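PDB 4RHZ: Cry23AA1 from Bacillus thuringiensis, which probably acts as an insecticidal, pore-forming toxin of the aerolysin-like ETX/MTX2 family in a binary complex with Cry37Aa1, and binds a zinc ion. Local coordinates for residues Gln99-Gly104 / Val161-Glu166; Asn12-Val17 / Ala185-Ser190; Thr47-Asn52 / Gln223-Ile228; Thr138-Pro143 / Ile246-Asn251. One frame throughout, in Å; residues are numbered along the deposited sequence.

Contact 1. Residues Gln99-Gly104 / Val161-Glu166; sequences QSFKFG and VPVNVE
Val161 opens the contact by laying its CG2 methyl on one face of the Phe103 ring, the two side chains coming from opposite directions. The methyl is 4.1 Å from the ring centroid and 26° off the ring normal, a CH-pi contact displaced toward the rim, where its closest atom is Phe103 CZ at 3.7 Å from Val161 CG2. The other methyl, Val161 CG1, grazes the ring at Phe103 CE2. With CG anti to its own carbonyl carbon (chi1 -64°), Phe103 sends its ring across the gap between the strands. The opposite face of that ring is backed by Phe101 CB, 3.6 Å above the ring plane, so the ring is sandwiched between a methyl from the other strand and a methylene from its own. In this elongated, aerolysin-like fold the contact joins two sheets through side chains alone: 99-104 belongs to the small four-stranded sheet and 161-166 to the large curled one, and even the nearest CA atoms, those of Phe103 and Val161, stand 9.6 Å apart, too far for strand pairing. Two residues on, Val163 makes the second touch between the two sheets. Its CG1 reaches CE2 of Phe101 at 3.8 Å and then CZ, meeting the ring obliquely, with the two side chains at about a right angle. Ile219 of strand 211-235 joins Phe103, Val161 and Val163 in the same apolar layer, and Val38 joins Phe101 and Val163. Farther along, Asn164 OD1 is hydrogen-bonded to NE2 of Gln41, and Glu166 OE1 to NE2 of His212.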
# COMPACT_ATOMS: atom_id res chain seq x y z
N GLN A 99 7.87 17.19 4.48
CA GLN A 99 8.72 16.07 4.13
C GLN A 99 8.26 15.26 2.91
O GLN A 99 7.07 14.97 2.73
CB GLN A 99 9.03 15.19 5.31
CG GLN A 99 10.48 15.29 5.66
CD GLN A 99 11.28 14.23 5.01
OE1 GLN A 99 10.85 13.09 4.97
NE2 GLN A 99 12.45 14.56 4.50
N SER A 100 9.23 14.92 2.09
CA SER A 100 9.01 14.06 0.95
C SER A 100 9.51 12.67 1.27
O SER A 100 10.58 12.50 1.82
CB SER A 100 9.73 14.65 -0.27
OG SER A 100 10.36 13.60 -0.95
N PHE A 101 8.71 11.66 0.93
CA PHE A 101 9.11 10.29 1.15
C PHE A 101 9.15 9.44 -0.18
O PHE A 101 8.26 9.53 -1.06
CB PHE A 101 8.14 9.59 2.10
CG PHE A 101 7.79 10.33 3.35
CD1 PHE A 101 6.79 11.30 3.34
CD2 PHE A 101 8.38 9.97 4.57
CE1 PHE A 101 6.42 11.94 4.48
CE2 PHE A 101 8.01 10.60 5.72
CZ PHE A 101 7.03 11.59 5.69
N LYS A 102 10.13 8.57 -0.27
CA LYS A 102 10.27 7.66 -1.39
C LYS A 102 10.03 6.28 -0.84
O LYS A 102 10.85 5.81 -0.07
CB LYS A 102 11.68 7.74 -1.95
CG LYS A 102 12.01 9.14 -2.51
CD LYS A 102 11.61 9.33 -4.03
CE LYS A 102 12.10 10.67 -4.64
NZ LYS A 102 13.57 10.64 -4.98
N PHE A 103 8.89 5.67 -1.19
CA PHE A 103 8.61 4.34 -0.73
C PHE A 103 8.81 3.30 -1.86
O PHE A 103 8.47 3.54 -3.02
CB PHE A 103 7.21 4.23 -0.16
CG PHE A 103 6.96 5.07 1.07
CD1 PHE A 103 5.85 5.93 1.12
CD2 PHE A 103 7.77 4.98 2.18
CE1 PHE A 103 5.57 6.71 2.26
CE2 PHE A 103 7.52 5.77 3.34
CZ PHE A 103 6.40 6.63 3.38
N GLY A 104 9.40 2.16 -1.51
CA GLY A 104 9.43 0.99 -2.39
C GLY A 104 8.45 -0.06 -1.91
O GLY A 104 7.83 0.08 -0.85
N VAL A 161 2.49 4.24 6.99
CA VAL A 161 3.85 4.24 7.56
C VAL A 161 3.95 5.15 8.79
O VAL A 161 3.67 6.33 8.69
CB VAL A 161 4.87 4.67 6.55
CG1 VAL A 161 6.28 4.51 7.10
CG2 VAL A 161 4.73 3.88 5.20
N PRO A 162 4.34 4.60 9.97
CA PRO A 162 4.60 5.47 11.11
C PRO A 162 5.80 6.34 10.82
O PRO A 162 6.78 5.90 10.20
CB PRO A 162 4.91 4.49 12.26
CG PRO A 162 4.28 3.16 11.86
CD PRO A 162 4.35 3.16 10.34
N VAL A 163 5.72 7.62 11.21
CA VAL A 163 6.93 8.45 11.12
C VAL A 163 7.30 8.97 12.52
O VAL A 163 6.44 9.08 13.44
CB VAL A 163 6.78 9.61 10.10
CG1 VAL A 163 6.30 9.11 8.74
CG2 VAL A 163 5.81 10.69 10.61
N ASN A 164 8.60 9.23 12.67
CA ASN A 164 9.17 9.91 13.80
C ASN A 164 9.11 11.40 13.55
O ASN A 164 9.55 11.86 12.50
CB ASN A 164 10.62 9.51 13.93
CG ASN A 164 10.78 8.03 14.18
OD1 ASN A 164 10.04 7.43 14.98
ND2 ASN A 164 11.71 7.43 13.44
N VAL A 165 8.59 12.14 14.52
CA VAL A 165 8.45 13.61 14.46
C VAL A 165 9.35 14.20 15.59
O VAL A 165 9.02 14.13 16.77
CB VAL A 165 6.96 13.99 14.66
CG1 VAL A 165 6.76 15.49 14.65
CG2 VAL A 165 6.05 13.32 13.60
N GLU A 166 10.50 14.74 15.23
CA GLU A 166 11.59 15.00 16.13
C GLU A 166 12.15 16.38 15.96
O GLU A 166 12.16 16.92 14.84
CB GLU A 166 12.72 14.01 15.89
CG GLU A 166 12.36 12.64 16.40
CD GLU A 166 13.53 11.69 16.24
OE1 GLU A 166 14.17 11.38 17.25
OE2 GLU A 166 13.86 11.30 15.11

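Contact 2. Residues Asn12-Val17 / Ala185-Ser190; sequences NYMKEV and AAVYVS
Helix 12-17 passes over strand 185-190 with the short axes 11.2 Å apart at closest and their N-to-C directions 128° from one another, and the CA atoms of Met14 and Ala185, at 8.6 Å, are the nearest pair. This is helix-on-sheet packing: the N-terminal helix 6-18 lies against one face of the antiparallel hairpin that strand 182-190 forms with the end of strand 146-179. The strand offers Ala185, Val187 and Val189 to the helix, while Ala186 and Tyr188 point the other way, Tyr188 meeting the ring of Phe174. Nothing polar crosses the gap, and the grip is wholly apolar. Met14 does most of the reaching. Its side chain sets off across the strand rather than at it, but bends about the CB-CG and CG-SD bonds curl the thioether round until SD lies 3.8 Å from Val187 CG2, and the terminal CE rests against both that methyl and Ala185 CB. Met14 and Val187 run alongside one another, pointing opposite ways, and Cys175 of the neighbouring strand also touches Met14. Tyr13 CG lies opposite the backbone N (chi1 168°), which swings the phenol out from the helix toward Val189. Tyr197, in helix 191-197, meets the Tyr13 ring edge-to-face and hydrogen-bonds through OH to Glu16 OE1. The Tyr13 ring is also clasped between two valines: Val17 CG2 sits 3.9 Å above one face, and over the other lies Val189 CG1, whose sister methyl CG2 comes within 3.6 Å of Tyr13 CE2.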
# COMPACT_ATOMS: atom_id res chain seq x y z
N ASN A 12 3.36 23.87 35.24
CA ASN A 12 3.14 22.85 36.26
C ASN A 12 4.38 22.73 37.17
O ASN A 12 4.25 22.56 38.36
CB ASN A 12 2.68 21.49 35.67
CG ASN A 12 2.48 20.42 36.77
OD1 ASN A 12 1.55 20.47 37.60
ND2 ASN A 12 3.37 19.43 36.76
N TYR A 13 5.55 22.81 36.58
CA TYR A 13 6.78 22.80 37.27
C TYR A 13 6.83 23.96 38.31
O TYR A 13 7.13 23.75 39.52
CB TYR A 13 7.88 22.95 36.23
CG TYR A 13 9.24 23.24 36.80
CD1 TYR A 13 10.13 22.20 37.09
CD2 TYR A 13 9.65 24.55 37.04
CE1 TYR A 13 11.40 22.47 37.59
CE2 TYR A 13 10.93 24.83 37.54
CZ TYR A 13 11.78 23.79 37.83
OH TYR A 13 13.03 24.06 38.35
N MET A 14 6.49 25.17 37.87
CA MET A 14 6.54 26.27 38.76
C MET A 14 5.61 26.09 39.95
O MET A 14 5.93 26.49 41.05
CB MET A 14 6.20 27.58 38.06
CG MET A 14 7.28 28.13 37.18
SD MET A 14 8.88 28.48 37.96
CE MET A 14 8.40 30.01 38.77
N LYS A 15 4.41 25.59 39.71
CA LYS A 15 3.47 25.42 40.81
C LYS A 15 3.96 24.35 41.78
O LYS A 15 3.83 24.51 42.96
CB LYS A 15 2.09 25.09 40.32
CG LYS A 15 1.43 26.28 39.65
CD LYS A 15 -0.03 26.06 39.25
CE LYS A 15 -0.52 27.28 38.48
NZ LYS A 15 -1.89 27.12 37.88
N GLU A 16 4.55 23.28 41.26
CA GLU A 16 4.93 22.19 42.12
C GLU A 16 6.16 22.54 42.93
O GLU A 16 6.25 22.18 44.11
CB GLU A 16 5.18 20.88 41.35
CG GLU A 16 3.82 20.24 40.91
CD GLU A 16 3.99 18.92 40.16
OE1 GLU A 16 5.15 18.56 39.79
OE2 GLU A 16 2.97 18.22 39.99
N VAL A 17 7.10 23.23 42.30
CA VAL A 17 8.37 23.42 42.90
C VAL A 17 8.35 24.59 43.89
O VAL A 17 8.96 24.48 44.96
CB VAL A 17 9.45 23.63 41.85
CG1 VAL A 17 10.75 24.23 42.49
CG2 VAL A 17 9.75 22.28 41.13
N ALA A 185 8.72 34.26 42.81
CA ALA A 185 9.79 33.56 42.02
C ALA A 185 9.99 34.22 40.68
O ALA A 185 9.02 34.58 40.01
CB ALA A 185 9.48 32.07 41.85
N ALA A 186 11.23 34.40 40.30
CA ALA A 186 11.57 34.92 39.02
C ALA A 186 12.80 34.22 38.57
O ALA A 186 13.90 34.72 38.78
CB ALA A 186 11.80 36.41 39.10
N VAL A 187 12.62 33.04 37.93
CA VAL A 187 13.73 32.14 37.59
C VAL A 187 13.76 31.71 36.08
O VAL A 187 12.79 31.85 35.34
CB VAL A 187 13.62 30.87 38.45
CG1 VAL A 187 13.70 31.20 40.02
CG2 VAL A 187 12.30 30.19 38.18
N TYR A 188 14.90 31.22 35.63
CA TYR A 188 15.01 30.74 34.29
C TYR A 188 15.03 29.23 34.34
O TYR A 188 15.77 28.67 35.17
CB TYR A 188 16.33 31.16 33.68
CG TYR A 188 16.39 32.58 33.30
CD1 TYR A 188 16.07 32.98 32.03
CD2 TYR A 188 16.83 33.56 34.22
CE1 TYR A 188 16.16 34.31 31.64
CE2 TYR A 188 16.94 34.90 33.83
CZ TYR A 188 16.59 35.28 32.55
OH TYR A 188 16.69 36.62 32.15
N VAL A 189 14.27 28.60 33.44
CA VAL A 189 14.15 27.16 33.42
C VAL A 189 14.35 26.70 31.99
O VAL A 189 13.69 27.23 31.10
CB VAL A 189 12.79 26.70 33.93
CG1 VAL A 189 12.72 25.17 33.92
CG2 VAL A 189 12.52 27.27 35.36
N SER A 190 15.36 25.84 31.79
CA SER A 190 15.71 25.16 30.54
C SER A 190 14.59 24.22 30.17
O SER A 190 13.85 23.75 31.03
CB SER A 190 16.84 24.16 30.83
OG SER A 190 18.10 24.63 30.46

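Contact 3. Residues Thr47-Asn52 / Gln223-Ile228; sequences TEPVNN and QGLRSI
The flat amide of Asn51 has a methyl of Ile228 off to one side of it: Ile228 CD1 lies 4.4 Å from Asn51 ND2, a loose touch. The other flat group, the Gln223 amide, steadies its own strand from within: NE2 donates to Gly224 O at 2.9 Å, nearly straight at 172°, with the acceptor in the amide plane. The puckered ring of Pro49 meets Leu225 along its CB-CG bond. Leu225 CD1 does the touching there, 3.9 Å from Pro49 CB and slightly farther from CG, with the two side chains crossing at about a right angle. Leu225 CG stands anti to the carbonyl carbon (chi1 -53°), which carries the isobutyl group toward the proline. Leu225 and Arg226 both face Gln155, a classic beta bulge in the long strand 211-235 of this aerolysin-type sheet. The Asn51 amide is held elsewhere, OD1 by Gln155 NE2 and ND2 by the backbone O of Cys99 of the Cry37Aa1 chain. Residues Val50 to Asn52 also pair in a parallel ladder with a strand of that chain, so the sheet continues into the partner. The chemistry is therefore divided: thin packing, mostly apolar, faces strand 211-235, while Asn51's side-chain hydrogen bonds go to strand 146-179 and to the partner toxin.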
# COMPACT_ATOMS: atom_id res chain seq x y z
N THR A 47 3.51 -4.65 1.92
CA THR A 47 2.33 -5.27 1.35
C THR A 47 2.52 -5.15 -0.17
O THR A 47 2.86 -4.06 -0.69
CB THR A 47 1.06 -4.54 1.83
OG1 THR A 47 0.85 -4.87 3.22
CG2 THR A 47 -0.18 -5.02 1.08
N GLU A 48 2.34 -6.25 -0.90
CA GLU A 48 2.62 -6.17 -2.35
C GLU A 48 1.58 -5.35 -3.12
O GLU A 48 0.40 -5.32 -2.76
CB GLU A 48 2.70 -7.59 -2.96
CG GLU A 48 3.96 -8.42 -2.58
CD GLU A 48 4.02 -9.74 -3.41
OE1 GLU A 48 3.12 -9.96 -4.28
OE2 GLU A 48 4.97 -10.53 -3.20
N PRO A 49 2.00 -4.66 -4.16
CA PRO A 49 0.97 -4.13 -5.08
C PRO A 49 0.01 -5.20 -5.67
O PRO A 49 0.37 -6.37 -5.76
CB PRO A 49 1.79 -3.51 -6.24
CG PRO A 49 3.20 -3.42 -5.76
CD PRO A 49 3.37 -4.38 -4.62
N VAL A 50 -1.21 -4.78 -6.01
CA VAL A 50 -2.21 -5.65 -6.51
C VAL A 50 -2.74 -5.23 -7.95
O VAL A 50 -3.23 -4.10 -8.14
CB VAL A 50 -3.43 -5.77 -5.51
CG1 VAL A 50 -4.53 -6.65 -6.12
CG2 VAL A 50 -2.96 -6.39 -4.14
N ASN A 51 -2.70 -6.19 -8.88
CA ASN A 51 -3.20 -6.03 -10.24
C ASN A 51 -4.65 -6.34 -10.19
O ASN A 51 -5.02 -7.41 -9.78
CB ASN A 51 -2.49 -7.01 -11.22
CG ASN A 51 -1.08 -6.50 -11.64
OD1 ASN A 51 -0.66 -5.35 -11.31
ND2 ASN A 51 -0.35 -7.34 -12.42
N ASN A 52 -5.46 -5.40 -10.63
CA ASN A 52 -6.86 -5.55 -10.73
C ASN A 52 -7.26 -5.45 -12.22
O ASN A 52 -6.89 -4.50 -12.92
CB ASN A 52 -7.58 -4.38 -9.96
CG ASN A 52 -7.34 -4.50 -8.43
OD1 ASN A 52 -8.03 -5.28 -7.73
ND2 ASN A 52 -6.22 -3.93 -7.98
N GLN A 223 -3.08 4.36 -3.98
CA GLN A 223 -3.26 4.88 -5.36
C GLN A 223 -2.96 3.84 -6.39
O GLN A 223 -2.25 2.84 -6.13
CB GLN A 223 -2.33 6.09 -5.64
CG GLN A 223 -0.94 5.72 -5.40
CD GLN A 223 0.03 6.79 -5.86
OE1 GLN A 223 0.58 7.54 -5.02
NE2 GLN A 223 0.30 6.85 -7.21
N GLY A 224 -3.41 4.14 -7.61
CA GLY A 224 -2.96 3.39 -8.77
C GLY A 224 -1.50 3.67 -8.94
O GLY A 224 -1.07 4.85 -8.88
N LEU A 225 -0.73 2.63 -9.17
CA LEU A 225 0.66 2.87 -9.44
C LEU A 225 1.02 2.84 -10.90
O LEU A 225 1.95 3.54 -11.31
CB LEU A 225 1.52 1.84 -8.75
CG LEU A 225 1.33 1.64 -7.26
CD1 LEU A 225 2.06 0.33 -6.92
CD2 LEU A 225 1.96 2.86 -6.46
N ARG A 226 0.34 1.97 -11.67
CA ARG A 226 0.58 1.80 -13.10
C ARG A 226 -0.52 0.98 -13.74
O ARG A 226 -1.26 0.25 -13.03
CB ARG A 226 1.91 1.19 -13.42
CG ARG A 226 2.27 0.08 -12.53
CD ARG A 226 2.92 -0.92 -13.32
NE ARG A 226 4.30 -1.09 -13.00
CZ ARG A 226 5.26 -1.33 -13.90
NH1 ARG A 226 4.99 -1.37 -15.22
NH2 ARG A 226 6.51 -1.51 -13.48
N SER A 227 -0.68 1.20 -15.05
CA SER A 227 -1.66 0.53 -15.89
C SER A 227 -0.87 -0.43 -16.79
O SER A 227 0.31 -0.20 -17.11
CB SER A 227 -2.49 1.54 -16.70
OG SER A 227 -1.63 2.24 -17.63
N ILE A 228 -1.49 -1.56 -17.10
CA ILE A 228 -0.92 -2.55 -17.97
C ILE A 228 -2.06 -3.00 -18.94
O ILE A 228 -3.26 -3.05 -18.55
CB ILE A 228 -0.44 -3.74 -17.14
CG1 ILE A 228 0.80 -3.37 -16.35
CG2 ILE A 228 -0.05 -4.94 -18.04
CD1 ILE A 228 1.15 -4.39 -15.26

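Contact 4. Residues Thr138-Pro143 / Ile246-Asn251; sequences TKVTIP and ITYLIN
Strands 138-142 and 246-251 run antiparallel, with Thr138 facing Ile250 and Val140 facing Tyr248, yet no backbone hydrogen bond joins them and the nearest CA atoms, of Thr138 and Ile250, are 8.0 Å apart. Both belong to the large curled sheet and meet here through side chains alone, without pairing. The ends of Thr138 and Ile250 meet head-on. Ile250 CD1 settles into the fork of the threonine, 3.6 Å from Thr138 CG2 and just as near to OG1, while Ile250 CG2 lies 3.8 Å from that hydroxyl oxygen. The fork is set by chi1 of -166°, which puts OG1 anti to the backbone N and presses CG2 between N and the carbonyl carbon. Val140 comes to Tyr248 at a slant. Its CG2 arrives at the edge of the phenol, near the ring plane and beside the hydroxyl; the modelled 3.1 Å between Val140 CG2 and Tyr248 OH is doubtfully short. Around the contact, strand 67-90 pairs with 138-142 and places Val71 on Thr138, while strand 211-235 pairs with 246-251 and places Val231 on Tyr248. Thr247, next to Tyr248, is hydrogen-bonded through OG1 to Thr232 and to Tyr30 of the Cry37Aa1 chain, so strand 246-254 also takes part in the binary interface.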
# COMPACT_ATOMS: atom_id res chain seq x y z
N THR A 138 -3.05 0.82 -27.49
CA THR A 138 -1.95 0.12 -28.14
C THR A 138 -2.57 -0.52 -29.39
O THR A 138 -3.82 -0.64 -29.51
CB THR A 138 -1.31 -0.90 -27.21
OG1 THR A 138 -0.04 -1.33 -27.73
CG2 THR A 138 -2.23 -2.10 -26.94
N LYS A 139 -1.70 -0.87 -30.33
CA LYS A 139 -2.11 -1.28 -31.65
C LYS A 139 -1.68 -2.71 -31.74
O LYS A 139 -0.50 -3.04 -31.66
CB LYS A 139 -1.39 -0.43 -32.66
CG LYS A 139 -2.12 -0.20 -33.98
CD LYS A 139 -1.06 0.04 -35.11
CE LYS A 139 -1.61 0.87 -36.27
NZ LYS A 139 -0.54 1.66 -36.97
N VAL A 140 -2.63 -3.60 -31.85
CA VAL A 140 -2.22 -4.99 -31.87
C VAL A 140 -2.43 -5.59 -33.27
O VAL A 140 -3.35 -5.21 -34.00
CB VAL A 140 -2.99 -5.84 -30.80
CG1 VAL A 140 -4.47 -5.72 -30.97
CG2 VAL A 140 -2.60 -7.32 -30.93
N THR A 141 -1.57 -6.54 -33.59
CA THR A 141 -1.72 -7.32 -34.80
C THR A 141 -2.39 -8.63 -34.44
O THR A 141 -1.84 -9.42 -33.67
CB THR A 141 -0.34 -7.59 -35.40
OG1 THR A 141 0.24 -6.34 -35.77
CG2 THR A 141 -0.46 -8.49 -36.65
N ILE A 142 -3.57 -8.84 -35.00
CA ILE A 142 -4.29 -10.08 -34.78
C ILE A 142 -4.12 -11.09 -35.94
O ILE A 142 -4.69 -10.88 -37.02
CB ILE A 142 -5.78 -9.81 -34.63
CG1 ILE A 142 -5.98 -8.69 -33.59
CG2 ILE A 142 -6.49 -11.10 -34.25
CD1 ILE A 142 -7.33 -8.18 -33.55
N PRO A 143 -3.40 -12.21 -35.70
CA PRO A 143 -3.32 -13.18 -36.78
C PRO A 143 -4.68 -13.64 -37.27
O PRO A 143 -5.69 -13.40 -36.64
CB PRO A 143 -2.53 -14.36 -36.16
CG PRO A 143 -1.64 -13.69 -35.12
CD PRO A 143 -2.60 -12.61 -34.54
N ILE A 246 -1.24 -17.31 -26.80
CA ILE A 246 -0.18 -16.62 -26.12
C ILE A 246 -0.76 -15.44 -25.31
O ILE A 246 -1.69 -14.74 -25.80
CB ILE A 246 0.93 -16.14 -27.11
CG1 ILE A 246 2.13 -15.57 -26.33
CG2 ILE A 246 0.38 -15.15 -28.18
CD1 ILE A 246 3.29 -15.09 -27.23
N THR A 247 -0.22 -15.22 -24.09
CA THR A 247 -0.49 -13.99 -23.37
C THR A 247 0.76 -13.12 -23.24
O THR A 247 1.78 -13.60 -22.78
CB THR A 247 -1.04 -14.28 -21.98
OG1 THR A 247 -2.33 -14.96 -22.08
CG2 THR A 247 -1.19 -12.95 -21.15
N TYR A 248 0.69 -11.86 -23.65
CA TYR A 248 1.84 -10.94 -23.44
C TYR A 248 1.33 -9.60 -22.84
O TYR A 248 0.13 -9.31 -22.89
CB TYR A 248 2.64 -10.67 -24.75
CG TYR A 248 1.79 -10.12 -25.88
CD1 TYR A 248 1.75 -8.76 -26.17
CD2 TYR A 248 1.02 -10.98 -26.68
CE1 TYR A 248 0.94 -8.26 -27.20
CE2 TYR A 248 0.21 -10.49 -27.74
CZ TYR A 248 0.19 -9.14 -28.00
OH TYR A 248 -0.64 -8.64 -29.00
N LEU A 249 2.21 -8.81 -22.23
CA LEU A 249 1.77 -7.61 -21.50
C LEU A 249 2.44 -6.39 -22.04
O LEU A 249 3.64 -6.40 -22.26
CB LEU A 249 2.13 -7.73 -20.04
CG LEU A 249 1.60 -8.97 -19.31
CD1 LEU A 249 2.33 -9.10 -17.98
CD2 LEU A 249 0.16 -8.94 -19.12
N ILE A 250 1.66 -5.36 -22.28
CA ILE A 250 2.17 -4.12 -22.80
C ILE A 250 2.03 -3.03 -21.67
O ILE A 250 0.93 -2.79 -21.16
CB ILE A 250 1.31 -3.69 -24.00
CG1 ILE A 250 1.42 -4.70 -25.15
CG2 ILE A 250 1.69 -2.23 -24.48
CD1 ILE A 250 0.23 -4.54 -26.09
N ASN A 251 3.14 -2.42 -21.25
CA ASN A 251 3.06 -1.27 -20.34
C ASN A 251 2.20 -0.16 -20.86
O ASN A 251 2.36 0.25 -22.03
CB ASN A 251 4.43 -0.76 -20.05
CG ASN A 251 5.19 -1.75 -19.30
OD1 ASN A 251 4.63 -2.45 -18.42
ND2 ASN A 251 6.46 -1.86 -19.63

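In the fold
The four contacts are strung along one very elongated chain, with contacts 2 and 4 toward opposite ends, their centres about 75 Å apart. Contact 1 lies near the middle, its centre about 21 Å from that of contact 3, with nearest atoms about 6 Å apart. Near both sits the zinc ion held by His79, Glu130 and His132: it is about 10 Å from the side chain of Leu225 and about 13 Å from that of Phe103, so neither contact binds the metal. Contacts 3 and 4 touch, since strands 211-235 and 246-254 are neighbours; Ile228 CG2 packs 3.9 Å from Ile250 O. All four reach the large curled sheet, and contacts 3 and 4 also border Cry37Aa1.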